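Local atomic coordinates of cell death-related nuclease 4 (Caenorhabditis elegans, PDB entry 5DK5), a protein that degrades RNA and DNA from the 3' end as a metal-dependent DEDDh-family exonuclease and takes part in apoptotic DNA degradation. Residues G243-R248 against D297-A302; I149-I154 against G174-Y179. All coordinates share one frame; numbering follows the deposited sequence.

Contact 1. Residues G243-R248 against D297-A302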
loop_
_atom_site.group_PDB
_atom_site.type_symbol
_atom_site.label_atom_id
_atom_site.label_comp_id
_atom_site.label_asym_id
_atom_site.label_seq_id
_atom_site.Cartn_x
_atom_site.Cartn_y
_atom_site.Cartn_z
ATOM N N GLY B 243 -13.335 -0.078 15.159
ATOM C CA GLY B 243 -13.889 -1.352 15.579
ATOM C C GLY B 243 -15.399 -1.375 15.458
ATOM O O GLY B 243 -15.980 -2.374 15.036
ATOM N N LYS B 244 -16.033 -0.266 15.824
ATOM C CA LYS B 244 -17.483 -0.145 15.740
ATOM C C LYS B 244 -17.949 -0.275 14.294
ATOM O O LYS B 244 -18.972 -0.900 14.019
ATOM C CB LYS B 244 -17.949 1.188 16.326
ATOM C CG LYS B 244 -17.550 1.403 17.779
ATOM C CD LYS B 244 -18.253 0.424 18.706
ATOM C CE LYS B 244 -17.876 0.667 20.158
ATOM N NZ LYS B 244 -18.504 -0.326 21.076
ATOM N N ILE B 245 -17.191 0.320 13.376
ATOM C CA ILE B 245 -17.480 0.213 11.950
ATOM C C ILE B 245 -17.328 -1.227 11.474
ATOM O O ILE B 245 -18.200 -1.754 10.786
ATOM C CB ILE B 245 -16.548 1.120 11.112
ATOM C CG1 ILE B 245 -16.846 2.600 11.378
ATOM C CG2 ILE B 245 -16.672 0.804 9.623
ATOM C CD1 ILE B 245 -18.191 3.087 10.856
ATOM N N PHE B 246 -16.206 -1.846 11.832
ATOM C CA PHE B 246 -15.936 -3.238 11.479
ATOM C C PHE B 246 -17.077 -4.159 11.909
ATOM O O PHE B 246 -17.436 -5.093 11.193
ATOM C CB PHE B 246 -14.631 -3.714 12.128
ATOM C CG PHE B 246 -13.419 -2.907 11.744
ATOM C CD1 PHE B 246 -13.382 -2.190 10.561
ATOM C CD2 PHE B 246 -12.309 -2.873 12.575
ATOM C CE1 PHE B 246 -12.265 -1.454 10.213
ATOM C CE2 PHE B 246 -11.189 -2.140 12.232
ATOM C CZ PHE B 246 -11.168 -1.429 11.049
ATOM N N GLU B 247 -17.640 -3.885 13.081
ATOM C CA GLU B 247 -18.682 -4.733 13.656
ATOM C C GLU B 247 -19.938 -4.765 12.793
ATOM O O GLU B 247 -20.606 -5.795 12.694
ATOM C CB GLU B 247 -19.040 -4.254 15.066
ATOM C CG GLU B 247 -18.023 -4.634 16.135
ATOM C CD GLU B 247 -18.258 -3.925 17.458
ATOM O OE1 GLU B 247 -19.183 -3.088 17.536
ATOM O OE2 GLU B 247 -17.516 -4.207 18.422
ATOM N N ARG B 248 -20.256 -3.635 12.172
ATOM C CA ARG B 248 -21.458 -3.526 11.354
ATOM C C ARG B 248 -21.210 -4.036 9.937
ATOM O O ARG B 248 -22.085 -4.649 9.329
ATOM C CB ARG B 248 -21.946 -2.076 11.314
ATOM C CG ARG B 248 -22.104 -1.425 12.686
ATOM C CD ARG B 248 -22.893 -2.295 13.658
ATOM N NE ARG B 248 -23.200 -1.591 14.904
ATOM C CZ ARG B 248 -24.304 -0.878 15.128
ATOM N NH1 ARG B 248 -25.237 -0.755 14.192
ATOM N NH2 ARG B 248 -24.475 -0.281 16.300
ATOM N N ASP B 297 -18.145 10.224 1.483
ATOM C CA ASP B 297 -17.304 9.633 2.519
ATOM C C ASP B 297 -17.470 8.112 2.526
ATOM O O ASP B 297 -18.035 7.548 3.463
ATOM C CB ASP B 297 -17.651 10.218 3.891
ATOM C CG ASP B 297 -16.669 9.800 4.971
ATOM O OD1 ASP B 297 -15.486 9.564 4.651
ATOM O OD2 ASP B 297 -17.083 9.711 6.145
ATOM N N PRO B 298 -16.981 7.439 1.471
ATOM C CA PRO B 298 -17.159 5.989 1.351
ATOM C C PRO B 298 -16.243 5.194 2.279
ATOM O O PRO B 298 -15.141 5.644 2.589
ATOM C CB PRO B 298 -16.801 5.704 -0.117
ATOM C CG PRO B 298 -16.611 7.045 -0.770
ATOM C CD PRO B 298 -16.250 7.988 0.318
ATOM N N ILE B 299 -16.707 4.025 2.709
ATOM C CA ILE B 299 -15.882 3.102 3.481
ATOM C C ILE B 299 -15.035 2.277 2.518
ATOM O O ILE B 299 -15.533 1.342 1.890
ATOM C CB ILE B 299 -16.732 2.158 4.356
ATOM C CG1 ILE B 299 -17.787 2.943 5.143
ATOM C CG2 ILE B 299 -15.843 1.360 5.295
ATOM C CD1 ILE B 299 -17.219 3.922 6.150
ATOM N N HIS B 300 -13.759 2.624 2.404
ATOM C CA HIS B 300 -12.887 2.016 1.402
ATOM C C HIS B 300 -12.783 0.498 1.549
ATOM O O HIS B 300 -12.930 -0.233 0.568
ATOM C CB HIS B 300 -11.487 2.636 1.468
ATOM C CG HIS B 300 -10.461 1.899 0.667
ATOM N ND1 HIS B 300 -10.527 1.780 -0.705
ATOM C CD2 HIS B 300 -9.340 1.237 1.046
ATOM C CE1 HIS B 300 -9.492 1.081 -1.135
ATOM N NE2 HIS B 300 -8.757 0.740 -0.094
ATOM N N PHE B 301 -12.536 0.024 2.766
ATOM C CA PHE B 301 -12.295 -1.401 2.981
ATOM C C PHE B 301 -13.559 -2.219 2.730
ATOM O O PHE B 301 -13.486 -3.392 2.371
ATOM C CB PHE B 301 -11.763 -1.658 4.397
ATOM C CG PHE B 301 -12.829 -1.714 5.462
ATOM C CD1 PHE B 301 -13.516 -2.892 5.718
ATOM C CD2 PHE B 301 -13.122 -0.597 6.226
ATOM C CE1 PHE B 301 -14.488 -2.947 6.698
ATOM C CE2 PHE B 301 -14.092 -0.648 7.210
ATOM C CZ PHE B 301 -14.775 -1.825 7.446
ATOM N N ALA B 302 -14.717 -1.599 2.929
ATOM C CA ALA B 302 -15.983 -2.257 2.639
ATOM C C ALA B 302 -16.207 -2.298 1.131
ATOM O O ALA B 302 -16.628 -3.316 0.578
ATOM C CB ALA B 302 -17.129 -1.540 3.329
#
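Phe246 and Phe301 form the aromatic part of this contact, an offset edge-to-face pair with ring centroids 5.2 Å apart and planes at 81°. The CD1-CE1 side of Phe246 is the edge presented, and it approaches the CE2-CZ side of Phe301 rather than its centre. The closest atoms are Phe246 CD1 and Phe301 CZ, 3.4 Å apart. Beside them, Phe246 CE1 lies 3.6 Å from Phe301 CE2. Phe301 reaches across from the start of its helix with CG lodged between the backbone N and the carbonyl carbon (chi1 82°).

The aliphatic part lies beside this pair. Ile245 touches through its CG2 methyl, which meets the edge of the Phe301 ring in its plane, 3.8 Å from CE2. The same methyl sits 4.4 Å from CG2 of Ile299, the N-cap residue of the second helix, a looser touch.

No hydrogen bond crosses between the segments. Polar ties lie around them: Asp36 accepts from the backbone N of both His300 and Phe301, while the His300 side chain bonds Thr73 and Asp90 of the second subunit. This is buried hydrophobic packing of helix 239-249 against the start of the C-terminal helix 300-305, away from the metal sites.

Contact 2. Residues I149-I154 against G174-Y179; sequences INLYKI and GKMNEY. With IPA (isopropyl alcohol), chain L.
Segments 149-154 and 174-179 come closest in backbone at Tyr152 and Met176, whose CA atoms are 7.7 Å apart, and no hydrogen bond crosses between them. Met176 reaches across with its thioether: SD lies 4.2 Å from Tyr152 CA and 4.4 Å from Leu151 CD2, so the sulfur rests over the first turn of the opposing helix. Farther back along the same chain, Met176 CG passes 4.3 Å from Tyr152 CD1, approaching the ring obliquely.

Tyr152 extends with CG anti to the backbone N (chi1 -175°), which carries its hydroxyl to Lys175. The extended aliphatic chain of that lysine passes the phenol end of the ring, with CD 3.6 Å from Tyr152 OH and near the ring plane. An isopropanol, probably from the crystallisation liquor, places C1 3.6 Å from Tyr152 CD2, across the ring plane from Met176 CG. Its O2 accepts a hydrogen bond from Asn150 ND2 at 3.3 Å.

Asn150 is the N-cap of helix 151-161. Its OD1 accepts from Lys153 N, which lies well above the carbonyl plane, and more weakly from Tyr152 N.

In the exonuclease fold, the contact lies where strand 147-150 runs into helix 151-161. Leu151 also packs on Ile198 and Leu202 of helix 191-207 and on Val119 of strand 116-120, while Met176 also touches Phe155, one turn further along helix 151-161.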
loop_
_atom_site.group_PDB
_atom_site.type_symbol
_atom_site.label_atom_id
_atom_site.label_comp_id
_atom_site.label_asym_id
_atom_site.label_seq_id
_atom_site.Cartn_x
_atom_site.Cartn_y
_atom_site.Cartn_z
ATOM N N ILE B 149 -11.009 -19.602 21.508
ATOM C CA ILE B 149 -10.664 -19.209 22.865
ATOM C C ILE B 149 -9.949 -17.864 22.878
ATOM O O ILE B 149 -8.808 -17.752 22.432
ATOM C CB ILE B 149 -9.770 -20.268 23.540
ATOM C CG1 ILE B 149 -10.466 -21.635 23.494
ATOM C CG2 ILE B 149 -9.440 -19.850 24.976
ATOM C CD1 ILE B 149 -9.723 -22.757 24.188
ATOM N N ASN B 150 -10.635 -16.846 23.383
ATOM C CA ASN B 150 -10.021 -15.546 23.613
ATOM C C ASN B 150 -9.268 -15.593 24.936
ATOM O O ASN B 150 -9.870 -15.507 26.006
ATOM C CB ASN B 150 -11.080 -14.444 23.622
ATOM C CG ASN B 150 -10.480 -13.051 23.641
ATOM O OD1 ASN B 150 -9.393 -12.831 24.175
ATOM N ND2 ASN B 150 -11.192 -12.099 23.055
ATOM N N LEU B 151 -7.950 -15.740 24.858
ATOM C CA LEU B 151 -7.143 -15.973 26.050
ATOM C C LEU B 151 -7.115 -14.756 26.968
ATOM O O LEU B 151 -7.003 -14.895 28.186
ATOM C CB LEU B 151 -5.715 -16.359 25.660
ATOM C CG LEU B 151 -4.868 -16.960 26.785
ATOM C CD1 LEU B 151 -5.417 -18.310 27.211
ATOM C CD2 LEU B 151 -3.419 -17.093 26.355
ATOM N N TYR B 152 -7.215 -13.566 26.383
ATOM C CA TYR B 152 -7.174 -12.334 27.164
ATOM C C TYR B 152 -8.444 -12.184 27.988
ATOM O O TYR B 152 -8.433 -11.595 29.069
ATOM C CB TYR B 152 -6.998 -11.118 26.256
ATOM C CG TYR B 152 -6.819 -9.826 27.018
ATOM C CD1 TYR B 152 -5.593 -9.496 27.577
ATOM C CD2 TYR B 152 -7.875 -8.940 27.183
ATOM C CE1 TYR B 152 -5.421 -8.320 28.277
ATOM C CE2 TYR B 152 -7.711 -7.758 27.883
ATOM C CZ TYR B 152 -6.482 -7.454 28.427
ATOM O OH TYR B 152 -6.313 -6.280 29.125
ATOM N N LYS B 153 -9.541 -12.713 27.462
ATOM C CA LYS B 153 -10.812 -12.682 28.168
ATOM C C LYS B 153 -10.752 -13.566 29.411
ATOM O O LYS B 153 -11.307 -13.225 30.455
ATOM C CB LYS B 153 -11.940 -13.135 27.248
ATOM C CG LYS B 153 -13.313 -13.100 27.888
ATOM C CD LYS B 153 -14.368 -13.565 26.903
ATOM C CE LYS B 153 -15.742 -13.621 27.540
ATOM N NZ LYS B 153 -16.740 -14.164 26.591
ATOM N N ILE B 154 -10.078 -14.705 29.291
ATOM C CA ILE B 154 -9.880 -15.597 30.427
ATOM C C ILE B 154 -8.932 -14.941 31.419
ATOM O O ILE B 154 -9.114 -15.039 32.633
ATOM C CB ILE B 154 -9.313 -16.962 29.987
ATOM C CG1 ILE B 154 -10.223 -17.591 28.929
ATOM C CG2 ILE B 154 -9.153 -17.892 31.194
ATOM C CD1 ILE B 154 -9.703 -18.883 28.356
ATOM N N GLY B 174 1.669 -8.415 26.200
ATOM C CA GLY B 174 2.559 -7.701 27.095
ATOM C C GLY B 174 2.041 -7.658 28.520
ATOM O O GLY B 174 2.806 -7.818 29.470
ATOM N N LYS B 175 0.738 -7.436 28.668
ATOM C CA LYS B 175 0.108 -7.399 29.984
ATOM C C LYS B 175 0.147 -8.767 30.653
ATOM O O LYS B 175 0.482 -8.883 31.831
ATOM C CB LYS B 175 -1.338 -6.916 29.873
ATOM C CG LYS B 175 -1.479 -5.414 29.706
ATOM C CD LYS B 175 -2.928 -5.016 29.482
ATOM C CE LYS B 175 -3.068 -3.515 29.298
ATOM N NZ LYS B 175 -4.484 -3.112 29.083
ATOM N N MET B 176 -0.200 -9.798 29.892
ATOM C CA MET B 176 -0.243 -11.156 30.414
ATOM C C MET B 176 1.145 -11.637 30.830
ATOM O O MET B 176 1.293 -12.301 31.854
ATOM C CB MET B 176 -0.846 -12.102 29.375
ATOM C CG MET B 176 -2.336 -11.890 29.167
ATOM S SD MET B 176 -3.108 -13.084 28.058
ATOM C CE MET B 176 -2.378 -12.624 26.489
ATOM N N ASN B 177 2.161 -11.297 30.047
ATOM C CA ASN B 177 3.531 -11.659 30.391
ATOM C C ASN B 177 4.010 -10.928 31.642
ATOM O O ASN B 177 4.779 -11.473 32.434
ATOM C CB ASN B 177 4.481 -11.364 29.227
ATOM C CG ASN B 177 4.597 -12.522 28.247
ATOM O OD1 ASN B 177 4.314 -13.672 28.581
ATOM N ND2 ASN B 177 5.031 -12.219 27.029
ATOM N N GLU B 178 3.557 -9.691 31.817
ATOM C CA GLU B 178 3.950 -8.892 32.972
ATOM C C GLU B 178 3.251 -9.383 34.237
ATOM O O GLU B 178 3.817 -9.333 35.329
ATOM C CB GLU B 178 3.632 -7.415 32.737
ATOM C CG GLU B 178 4.139 -6.488 33.838
ATOM C CD GLU B 178 3.867 -5.026 33.538
ATOM O OE1 GLU B 178 3.196 -4.739 32.524
ATOM O OE2 GLU B 178 4.326 -4.162 34.316
ATOM N N TYR B 179 2.021 -9.861 34.082
ATOM C CA TYR B 179 1.231 -10.323 35.218
ATOM C C TYR B 179 1.832 -11.579 35.838
ATOM O O TYR B 179 1.978 -11.672 37.057
ATOM C CB TYR B 179 -0.212 -10.593 34.787
ATOM C CG TYR B 179 -1.130 -10.975 35.926
ATOM C CD1 TYR B 179 -1.822 -10.007 36.639
ATOM C CD2 TYR B 179 -1.307 -12.305 36.286
ATOM C CE1 TYR B 179 -2.663 -10.351 37.680
ATOM C CE2 TYR B 179 -2.147 -12.658 37.325
ATOM C CZ TYR B 179 -2.822 -11.677 38.019
ATOM O OH TYR B 179 -3.658 -12.022 39.054
HETATM C C1 IPA L . -10.365 -8.417 24.691
HETATM C C2 IPA L . -9.759 -8.434 23.307
HETATM C C3 IPA L . -9.354 -7.032 22.904
HETATM O O2 IPA L . -10.718 -8.915 22.396
#

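In the fold
Following the chain from the N terminus, contact 2 comes first. Strand 147-150, inside the mixed sheet, leads into helix 151-161, and the chain returns in helix 172-179 to close a short, partly helical loop within the exonuclease fold. Helix 191-207 follows, bearing Asp194, a magnesium ligand. The chain then adds strand 216-219 before contact 1 opens on helix 239-249. Its much longer loop contains strand 253-256, outermost of the sheet within this chain, and the zinc ligands Cys270, Cys273 and Cys280, and closes at helix 300-305. The contacts are therefore in series, neither nested nor crossed. Their centres lie 28 Å apart: contact 2 joins helices beside the sheet, contact 1 the C-terminal helices.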